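Local coordinates for protein type II restriction enzyme MunI (Mycoplasma, PDB 1D02) that cleaves double-stranded DNA as a homodimeric type II restriction endonuclease, recognising the sequence 5'-CAATTG-3' and cutting after its first C, at residues E98-D103 against F148-E153; D155-P160 against M179-E184. The protein carries 1 engineered substitution. All blocks are in the same frame, centred on the assembly; numbering follows the deposited sequence.

Contact 1. Residues E98-D103 against F148-E153; sequences EIKRQD and FWVVFE. With nucleotides of chain A.
Glu98 and Lys100 each spend both backbone polar groups on strand 148-153, which runs parallel to their own. Glu98 N donates to Trp149 O, and Val151 N returns a nearly straight bond to Glu98 O (2.9 Å, 178° at the hydrogen). Lys100 N then uses Val151 O, Glu153 N uses Lys100 O, and Gln102 N carries the ladder on to Glu153 O. On the face shared by Ile99 and Arg101, the side chains of Arg101 and Glu153 lie side by side, and Arg101 NE makes a salt bridge to Glu153 OE1 (3.3 Å). Their planar groups are turned 72° apart, while Ile99 CG2 sits over one guanidinium face near its rim. At the Arg101 edge, NH1 donates in plane to OP2 of DA5 of chain A at 2.8 Å. On the other face Lys100 CB packs obliquely on Phe152 CD2 (3.7 Å), and a bend at chi4 (-68°) swings NZ to OP2 of DA4 of chain A, 3.1 Å away. Asp103 N holds OP2 of DT6 of chain A at 2.8 Å. Glu98-Ile99-Lys100 is consistent with the E-x-K element of the PD-(D/E)XK clan. The bonds imply a division of labour: segment 98-103 grips three successive phosphates, while strand 148-153 satisfies its backbone and pairs Glu153 with Arg101.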
loop_
_atom_site.group_PDB
_atom_site.type_symbol
_atom_site.label_atom_id
_atom_site.label_comp_id
_atom_site.label_asym_id
_atom_site.label_seq_id
_atom_site.Cartn_x
_atom_site.Cartn_y
_atom_site.Cartn_z
ATOM N N GLU D 98 2.904 -0.410 12.576
ATOM C CA GLU D 98 1.890 0.592 12.270
ATOM C C GLU D 98 0.633 0.214 13.037
ATOM O O GLU D 98 0.452 -0.941 13.435
ATOM C CB GLU D 98 1.561 0.624 10.769
ATOM C CG GLU D 98 2.695 1.049 9.847
ATOM C CD GLU D 98 3.338 2.380 10.236
ATOM O OE1 GLU D 98 2.676 3.225 10.894
ATOM O OE2 GLU D 98 4.526 2.590 9.889
ATOM N N ILE D 99 -0.249 1.191 13.224
ATOM C CA ILE D 99 -1.498 0.965 13.924
ATOM C C ILE D 99 -2.556 1.616 13.041
ATOM O O ILE D 99 -2.509 2.832 12.809
ATOM C CB ILE D 99 -1.494 1.635 15.318
ATOM C CG1 ILE D 99 -0.430 0.963 16.222
ATOM C CG2 ILE D 99 -2.872 1.502 15.962
ATOM C CD1 ILE D 99 -0.347 1.551 17.598
ATOM N N LYS D 100 -3.497 0.820 12.548
ATOM C CA LYS D 100 -4.540 1.353 11.681
ATOM C C LYS D 100 -5.884 1.176 12.367
ATOM O O LYS D 100 -6.356 0.059 12.541
ATOM C CB LYS D 100 -4.500 0.627 10.326
ATOM C CG LYS D 100 -3.353 1.122 9.436
ATOM C CD LYS D 100 -3.617 2.579 9.018
ATOM C CE LYS D 100 -2.368 3.308 8.521
ATOM N NZ LYS D 100 -1.382 3.540 9.613
ATOM N N ARG D 101 -6.479 2.283 12.800
ATOM C CA ARG D 101 -7.778 2.233 13.486
ATOM C C ARG D 101 -8.824 2.656 12.484
ATOM O O ARG D 101 -8.627 3.640 11.772
ATOM C CB ARG D 101 -7.811 3.224 14.658
ATOM C CG ARG D 101 -6.593 3.146 15.563
ATOM C CD ARG D 101 -6.650 4.139 16.743
ATOM N NE ARG D 101 -5.367 4.205 17.464
ATOM C CZ ARG D 101 -4.295 4.884 17.042
ATOM N NH1 ARG D 101 -4.343 5.572 15.903
ATOM N NH2 ARG D 101 -3.164 4.863 17.747
ATOM N N GLN D 102 -9.932 1.933 12.421
ATOM C CA GLN D 102 -10.982 2.318 11.456
ATOM C C GLN D 102 -12.320 1.703 11.818
ATOM O O GLN D 102 -12.380 0.636 12.454
ATOM C CB GLN D 102 -10.579 1.865 10.045
ATOM C CG GLN D 102 -11.424 2.447 8.889
ATOM C CD GLN D 102 -10.712 2.279 7.549
ATOM O OE1 GLN D 102 -11.206 1.598 6.619
ATOM N NE2 GLN D 102 -9.540 2.883 7.446
ATOM N N ASP D 103 -13.392 2.393 11.436
ATOM C CA ASP D 103 -14.733 1.882 11.683
ATOM C C ASP D 103 -15.013 0.696 10.770
ATOM O O ASP D 103 -14.153 0.290 9.982
ATOM C CB ASP D 103 -15.778 2.984 11.471
ATOM C CG ASP D 103 -15.692 4.078 12.525
ATOM O OD1 ASP D 103 -15.292 3.772 13.672
ATOM O OD2 ASP D 103 -16.031 5.242 12.210
ATOM N N PHE D 148 7.772 -5.680 8.848
ATOM C CA PHE D 148 6.869 -4.774 9.553
ATOM C C PHE D 148 5.691 -5.537 10.118
ATOM O O PHE D 148 5.443 -6.691 9.749
ATOM C CB PHE D 148 6.362 -3.686 8.592
ATOM C CG PHE D 148 5.588 -4.233 7.415
ATOM C CD1 PHE D 148 4.217 -4.471 7.519
ATOM C CD2 PHE D 148 6.227 -4.508 6.209
ATOM C CE1 PHE D 148 3.489 -4.974 6.432
ATOM C CE2 PHE D 148 5.517 -5.008 5.118
ATOM C CZ PHE D 148 4.147 -5.246 5.214
ATOM N N TRP D 149 4.964 -4.885 11.019
ATOM C CA TRP D 149 3.796 -5.495 11.639
ATOM C C TRP D 149 2.723 -4.427 11.733
ATOM O O TRP D 149 2.930 -3.393 12.367
ATOM C CB TRP D 149 4.173 -6.002 13.035
ATOM C CG TRP D 149 3.057 -6.683 13.775
ATOM C CD1 TRP D 149 2.037 -7.413 13.238
ATOM C CD2 TRP D 149 2.918 -6.773 15.196
ATOM N NE1 TRP D 149 1.264 -7.960 14.246
ATOM C CE2 TRP D 149 1.786 -7.581 15.457
ATOM C CE3 TRP D 149 3.645 -6.254 16.280
ATOM C CZ2 TRP D 149 1.356 -7.887 16.758
ATOM C CZ3 TRP D 149 3.218 -6.558 17.581
ATOM C CH2 TRP D 149 2.083 -7.367 17.801
ATOM N N VAL D 150 1.581 -4.681 11.096
ATOM C CA VAL D 150 0.479 -3.723 11.107
ATOM C C VAL D 150 -0.588 -4.246 12.076
ATOM O O VAL D 150 -1.063 -5.375 11.945
ATOM C CB VAL D 150 -0.148 -3.552 9.694
ATOM C CG1 VAL D 150 -1.349 -2.617 9.768
ATOM C CG2 VAL D 150 0.895 -2.975 8.692
ATOM N N VAL D 151 -0.901 -3.437 13.084
ATOM C CA VAL D 151 -1.940 -3.796 14.050
ATOM C C VAL D 151 -3.189 -2.982 13.731
ATOM O O VAL D 151 -3.135 -1.738 13.700
ATOM C CB VAL D 151 -1.484 -3.503 15.488
ATOM C CG1 VAL D 151 -2.623 -3.807 16.465
ATOM C CG2 VAL D 151 -0.242 -4.362 15.816
ATOM N N PHE D 152 -4.292 -3.677 13.454
ATOM C CA PHE D 152 -5.571 -3.025 13.145
ATOM C C PHE D 152 -6.386 -2.970 14.431
ATOM O O PHE D 152 -6.295 -3.877 15.269
ATOM C CB PHE D 152 -6.345 -3.804 12.076
ATOM C CG PHE D 152 -5.680 -3.810 10.715
ATOM C CD1 PHE D 152 -4.853 -4.868 10.329
ATOM C CD2 PHE D 152 -5.870 -2.758 9.833
ATOM C CE1 PHE D 152 -4.218 -4.879 9.077
ATOM C CE2 PHE D 152 -5.242 -2.751 8.576
ATOM C CZ PHE D 152 -4.412 -3.813 8.194
ATOM N N GLU D 153 -7.191 -1.919 14.563
ATOM C CA GLU D 153 -8.011 -1.685 15.760
ATOM C C GLU D 153 -9.317 -1.064 15.296
ATOM O O GLU D 153 -9.373 -0.509 14.200
ATOM C CB GLU D 153 -7.322 -0.679 16.694
ATOM C CG GLU D 153 -6.010 -1.180 17.309
ATOM C CD GLU D 153 -5.296 -0.141 18.191
ATOM O OE1 GLU D 153 -5.773 1.004 18.330
ATOM O OE2 GLU D 153 -4.216 -0.483 18.732
ATOM P P DT A 6 -12.468 6.230 10.856
ATOM O OP1 DT A 6 -12.041 6.355 12.270
ATOM O OP2 DT A 6 -13.034 4.951 10.359
ATOM O "O5'" DT A 6 -13.497 7.388 10.527
ATOM C "C5'" DT A 6 -13.303 8.656 11.115
ATOM C "C4'" DT A 6 -13.482 9.741 10.085
ATOM O "O4'" DT A 6 -12.399 9.701 9.125
ATOM C "C3'" DT A 6 -14.761 9.595 9.269
ATOM O "O3'" DT A 6 -15.786 10.391 9.842
ATOM C "C2'" DT A 6 -14.381 10.116 7.888
ATOM C "C1'" DT A 6 -12.857 10.174 7.856
ATOM N N1 DT A 6 -12.352 9.247 6.838
ATOM C C2 DT A 6 -11.899 9.733 5.628
ATOM O O2 DT A 6 -11.870 10.925 5.365
ATOM N N3 DT A 6 -11.481 8.775 4.741
ATOM C C4 DT A 6 -11.469 7.406 4.944
ATOM O O4 DT A 6 -11.076 6.653 4.048
ATOM C C5 DT A 6 -11.944 6.974 6.245
ATOM C C7 DT A 6 -11.966 5.518 6.561
ATOM C C6 DT A 6 -12.351 7.902 7.112
ATOM P P DA A 5 -7.001 7.699 13.904
ATOM O OP1 DA A 5 -7.745 8.374 14.992
ATOM O OP2 DA A 5 -6.382 6.388 14.146
ATOM O "O5'" DA A 5 -7.888 7.497 12.583
ATOM C "C5'" DA A 5 -9.090 8.194 12.394
ATOM C "C4'" DA A 5 -9.605 8.006 10.984
ATOM O "O4'" DA A 5 -8.706 8.622 10.038
ATOM C "C3'" DA A 5 -9.902 6.597 10.443
ATOM O "O3'" DA A 5 -11.229 6.589 9.912
ATOM C "C2'" DA A 5 -8.978 6.486 9.232
ATOM C "C1'" DA A 5 -8.878 7.947 8.817
ATOM N N9 DA A 5 -7.777 8.323 7.933
ATOM C C8 DA A 5 -6.512 7.789 7.877
ATOM N N7 DA A 5 -5.747 8.344 6.975
ATOM C C5 DA A 5 -6.553 9.302 6.388
ATOM C C6 DA A 5 -6.324 10.234 5.345
ATOM N N6 DA A 5 -5.162 10.349 4.691
ATOM N N1 DA A 5 -7.346 11.045 4.989
ATOM C C2 DA A 5 -8.508 10.919 5.639
ATOM N N3 DA A 5 -8.841 10.087 6.630
ATOM C C4 DA A 5 -7.808 9.302 6.965
ATOM P P DA A 4 -1.032 7.047 11.035
ATOM O OP1 DA A 4 -0.947 6.046 12.127
ATOM O OP2 DA A 4 -1.175 6.597 9.624
ATOM O "O5'" DA A 4 -2.253 8.011 11.373
ATOM C "C5'" DA A 4 -2.320 8.696 12.615
ATOM C "C4'" DA A 4 -3.675 9.347 12.770
ATOM O "O4'" DA A 4 -3.833 10.430 11.824
ATOM C "C3'" DA A 4 -4.860 8.420 12.542
ATOM O "O3'" DA A 4 -5.883 8.777 13.478
ATOM C "C2'" DA A 4 -5.262 8.704 11.097
ATOM C "C1'" DA A 4 -4.922 10.181 10.940
ATOM N N9 DA A 4 -4.492 10.614 9.606
ATOM C C8 DA A 4 -3.454 10.114 8.854
ATOM N N7 DA A 4 -3.228 10.786 7.751
ATOM C C5 DA A 4 -4.195 11.781 7.760
ATOM C C6 DA A 4 -4.454 12.856 6.884
ATOM N N6 DA A 4 -3.739 13.106 5.786
ATOM N N1 DA A 4 -5.477 13.688 7.195
ATOM C C2 DA A 4 -6.183 13.444 8.306
ATOM N N3 DA A 4 -6.033 12.476 9.208
ATOM C C4 DA A 4 -5.001 11.672 8.878
#

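Contact 2. Residues D155-P160 against M179-E184; sequences DITRDP and MWRPNE
Thr157 turns OG1 into the position between its backbone N and carbonyl carbon (chi1 62°), where it faces Pro182 CD at 3.4 Å and Arg181 CG at 3.5 Å. From that CG the Arg181 chain runs extended past Thr157 in the opposite direction, chi3 of 166° placing NE 2.7 Å from Thr157 O. The bond bends to 141° at the hydrogen, and the donor stands above the carbonyl plane; NH2 adds a weak second bond to the same oxygen, so one guanidinium grips one carbonyl twice. Met179 CB lies over one face of that guanidinium, toward its rim, and Met179 SD rests 4.0 Å from Thr157 CG2. The contact lies within a beta-alpha-beta crossover: residues 155-158 form a 3-10 turn linking strand 148-153 to helix 160-170, and Met179 lies on the parallel strand 177-180, after which Arg181 to Glu184 make a type II beta turn. Asp159 is the N-cap of the helix, its OD1 taking Lys161 N and Arg162 N. Thr157 OG1 has its own hydrogen-bonding partner in Gly154 O. Arg158 CG touches Arg181 CD at 3.8 Å, but the two guanidinium planes are nearly perpendicular; that of Arg158 is engaged elsewhere, by Glu107 in a salt bridge and, through NE, by Glu65 O of the second subunit.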
loop_
_atom_site.group_PDB
_atom_site.type_symbol
_atom_site.label_atom_id
_atom_site.label_comp_id
_atom_site.label_asym_id
_atom_site.label_seq_id
_atom_site.Cartn_x
_atom_site.Cartn_y
_atom_site.Cartn_z
ATOM N N ASP D 155 -13.777 -1.101 14.787
ATOM C CA ASP D 155 -14.748 -2.033 14.214
ATOM C C ASP D 155 -14.275 -2.708 12.917
ATOM O O ASP D 155 -14.801 -3.759 12.531
ATOM C CB ASP D 155 -16.092 -1.309 14.019
ATOM C CG ASP D 155 -16.825 -1.110 15.328
ATOM O OD1 ASP D 155 -17.713 -0.239 15.404
ATOM O OD2 ASP D 155 -16.521 -1.840 16.286
ATOM N N ILE D 156 -13.275 -2.140 12.243
ATOM C CA ILE D 156 -12.785 -2.784 11.022
ATOM C C ILE D 156 -12.350 -4.215 11.323
ATOM O O ILE D 156 -12.494 -5.103 10.479
ATOM C CB ILE D 156 -11.591 -1.990 10.397
ATOM C CG1 ILE D 156 -11.117 -2.653 9.099
ATOM C CG2 ILE D 156 -10.445 -1.876 11.400
ATOM C CD1 ILE D 156 -10.021 -1.824 8.348
ATOM N N THR D 157 -11.877 -4.457 12.543
ATOM C CA THR D 157 -11.386 -5.791 12.911
ATOM C C THR D 157 -12.455 -6.861 12.993
ATOM O O THR D 157 -12.137 -8.043 13.125
ATOM C CB THR D 157 -10.665 -5.786 14.270
ATOM O OG1 THR D 157 -11.587 -5.382 15.286
ATOM C CG2 THR D 157 -9.492 -4.826 14.257
ATOM N N ARG D 158 -13.724 -6.460 12.926
ATOM C CA ARG D 158 -14.806 -7.443 12.989
ATOM C C ARG D 158 -15.721 -7.336 11.770
ATOM O O ARG D 158 -16.750 -7.988 11.699
ATOM C CB ARG D 158 -15.619 -7.229 14.278
ATOM C CG ARG D 158 -14.801 -7.484 15.576
ATOM C CD ARG D 158 -15.678 -7.467 16.838
ATOM N NE ARG D 158 -16.696 -8.511 16.789
ATOM C CZ ARG D 158 -17.988 -8.281 16.554
ATOM N NH1 ARG D 158 -18.423 -7.035 16.356
ATOM N NH2 ARG D 158 -18.845 -9.301 16.488
ATOM N N ASP D 159 -15.336 -6.505 10.816
ATOM C CA ASP D 159 -16.126 -6.288 9.592
ATOM C C ASP D 159 -15.847 -7.494 8.680
ATOM O O ASP D 159 -14.703 -7.776 8.347
ATOM C CB ASP D 159 -15.644 -4.973 8.970
ATOM C CG ASP D 159 -16.300 -4.653 7.634
ATOM O OD1 ASP D 159 -16.321 -5.542 6.750
ATOM O OD2 ASP D 159 -16.769 -3.491 7.481
ATOM N N PRO D 160 -16.895 -8.221 8.268
ATOM C CA PRO D 160 -16.758 -9.401 7.417
ATOM C C PRO D 160 -16.061 -9.219 6.076
ATOM O O PRO D 160 -15.382 -10.134 5.586
ATOM C CB PRO D 160 -18.202 -9.890 7.290
ATOM C CG PRO D 160 -18.961 -8.638 7.312
ATOM C CD PRO D 160 -18.315 -7.882 8.459
ATOM N N MET D 179 -5.220 -8.390 14.194
ATOM C CA MET D 179 -6.509 -7.718 14.399
ATOM C C MET D 179 -6.747 -7.659 15.907
ATOM O O MET D 179 -7.074 -8.683 16.514
ATOM C CB MET D 179 -7.645 -8.532 13.757
ATOM C CG MET D 179 -7.500 -8.741 12.274
ATOM S SD MET D 179 -8.031 -7.275 11.394
ATOM C CE MET D 179 -7.811 -7.774 9.694
ATOM N N TRP D 180 -6.582 -6.480 16.511
ATOM C CA TRP D 180 -6.778 -6.349 17.952
ATOM C C TRP D 180 -8.211 -5.856 18.111
ATOM O O TRP D 180 -8.492 -4.668 17.984
ATOM C CB TRP D 180 -5.773 -5.351 18.537
ATOM C CG TRP D 180 -5.638 -5.454 20.045
ATOM C CD1 TRP D 180 -6.079 -6.479 20.843
ATOM C CD2 TRP D 180 -5.037 -4.492 20.920
ATOM N NE1 TRP D 180 -5.790 -6.207 22.163
ATOM C CE2 TRP D 180 -5.155 -4.993 22.237
ATOM C CE3 TRP D 180 -4.413 -3.255 20.717
ATOM C CZ2 TRP D 180 -4.678 -4.300 23.343
ATOM C CZ3 TRP D 180 -3.928 -2.556 21.833
ATOM C CH2 TRP D 180 -4.065 -3.081 23.124
ATOM N N ARG D 181 -9.104 -6.801 18.407
ATOM C CA ARG D 181 -10.528 -6.505 18.495
ATOM C C ARG D 181 -10.990 -5.761 19.734
ATOM O O ARG D 181 -10.334 -5.797 20.776
ATOM C CB ARG D 181 -11.318 -7.813 18.298
ATOM C CG ARG D 181 -11.017 -8.443 16.915
ATOM C CD ARG D 181 -11.840 -9.689 16.513
ATOM N NE ARG D 181 -11.621 -9.892 15.074
ATOM C CZ ARG D 181 -10.707 -10.699 14.538
ATOM N NH1 ARG D 181 -9.916 -11.448 15.308
ATOM N NH2 ARG D 181 -10.517 -10.687 13.229
ATOM N N PRO D 182 -12.128 -5.067 19.635
ATOM C CA PRO D 182 -12.698 -4.305 20.749
ATOM C C PRO D 182 -12.872 -5.290 21.913
ATOM O O PRO D 182 -13.248 -6.453 21.718
ATOM C CB PRO D 182 -14.058 -3.868 20.193
ATOM C CG PRO D 182 -13.782 -3.673 18.741
ATOM C CD PRO D 182 -12.934 -4.898 18.404
ATOM N N ASN D 183 -12.554 -4.857 23.112
ATOM C CA ASN D 183 -12.712 -5.741 24.270
ATOM C C ASN D 183 -11.627 -6.786 24.434
ATOM O O ASN D 183 -11.605 -7.462 25.457
ATOM C CB ASN D 183 -14.055 -6.489 24.276
ATOM C CG ASN D 183 -15.241 -5.572 24.015
ATOM O OD1 ASN D 183 -15.328 -4.468 24.560
ATOM N ND2 ASN D 183 -16.177 -6.038 23.186
ATOM N N GLU D 184 -10.742 -6.947 23.456
ATOM C CA GLU D 184 -9.686 -7.940 23.599
ATOM C C GLU D 184 -8.627 -7.351 24.512
ATOM O O GLU D 184 -8.359 -6.162 24.466
ATOM C CB GLU D 184 -9.098 -8.289 22.245
ATOM C CG GLU D 184 -8.146 -9.464 22.309
ATOM C CD GLU D 184 -8.784 -10.684 22.957
ATOM O OE1 GLU D 184 -9.714 -11.259 22.352
ATOM O OE2 GLU D 184 -8.365 -11.060 24.079
#

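Overall arrangement
From the N terminus, the chain passes helices 12-21 and 27-34 and strands 40-44 and 84-88, then enters contact 1 on strand 93-101. Contact 1 closes the long excursion of residues 104-147, which includes helix 128-138, by laying strand 148-153 alongside. Contact 2 opens just afterwards and closes a shorter loop through helix 160-170 to strand 177-180. The two are therefore in series, neither nested nor crossed. They meet nonetheless: Phe152 O probably bonds to Trp180 N, joining neighbouring strands, and Gln102 O probably bonds to Ile156 N. Contact 1 ties the sheet to the DNA backbone, whereas contact 2 ties strand 177-180, at one edge of the sheet within this chain, to the helix entrance beside the second subunit.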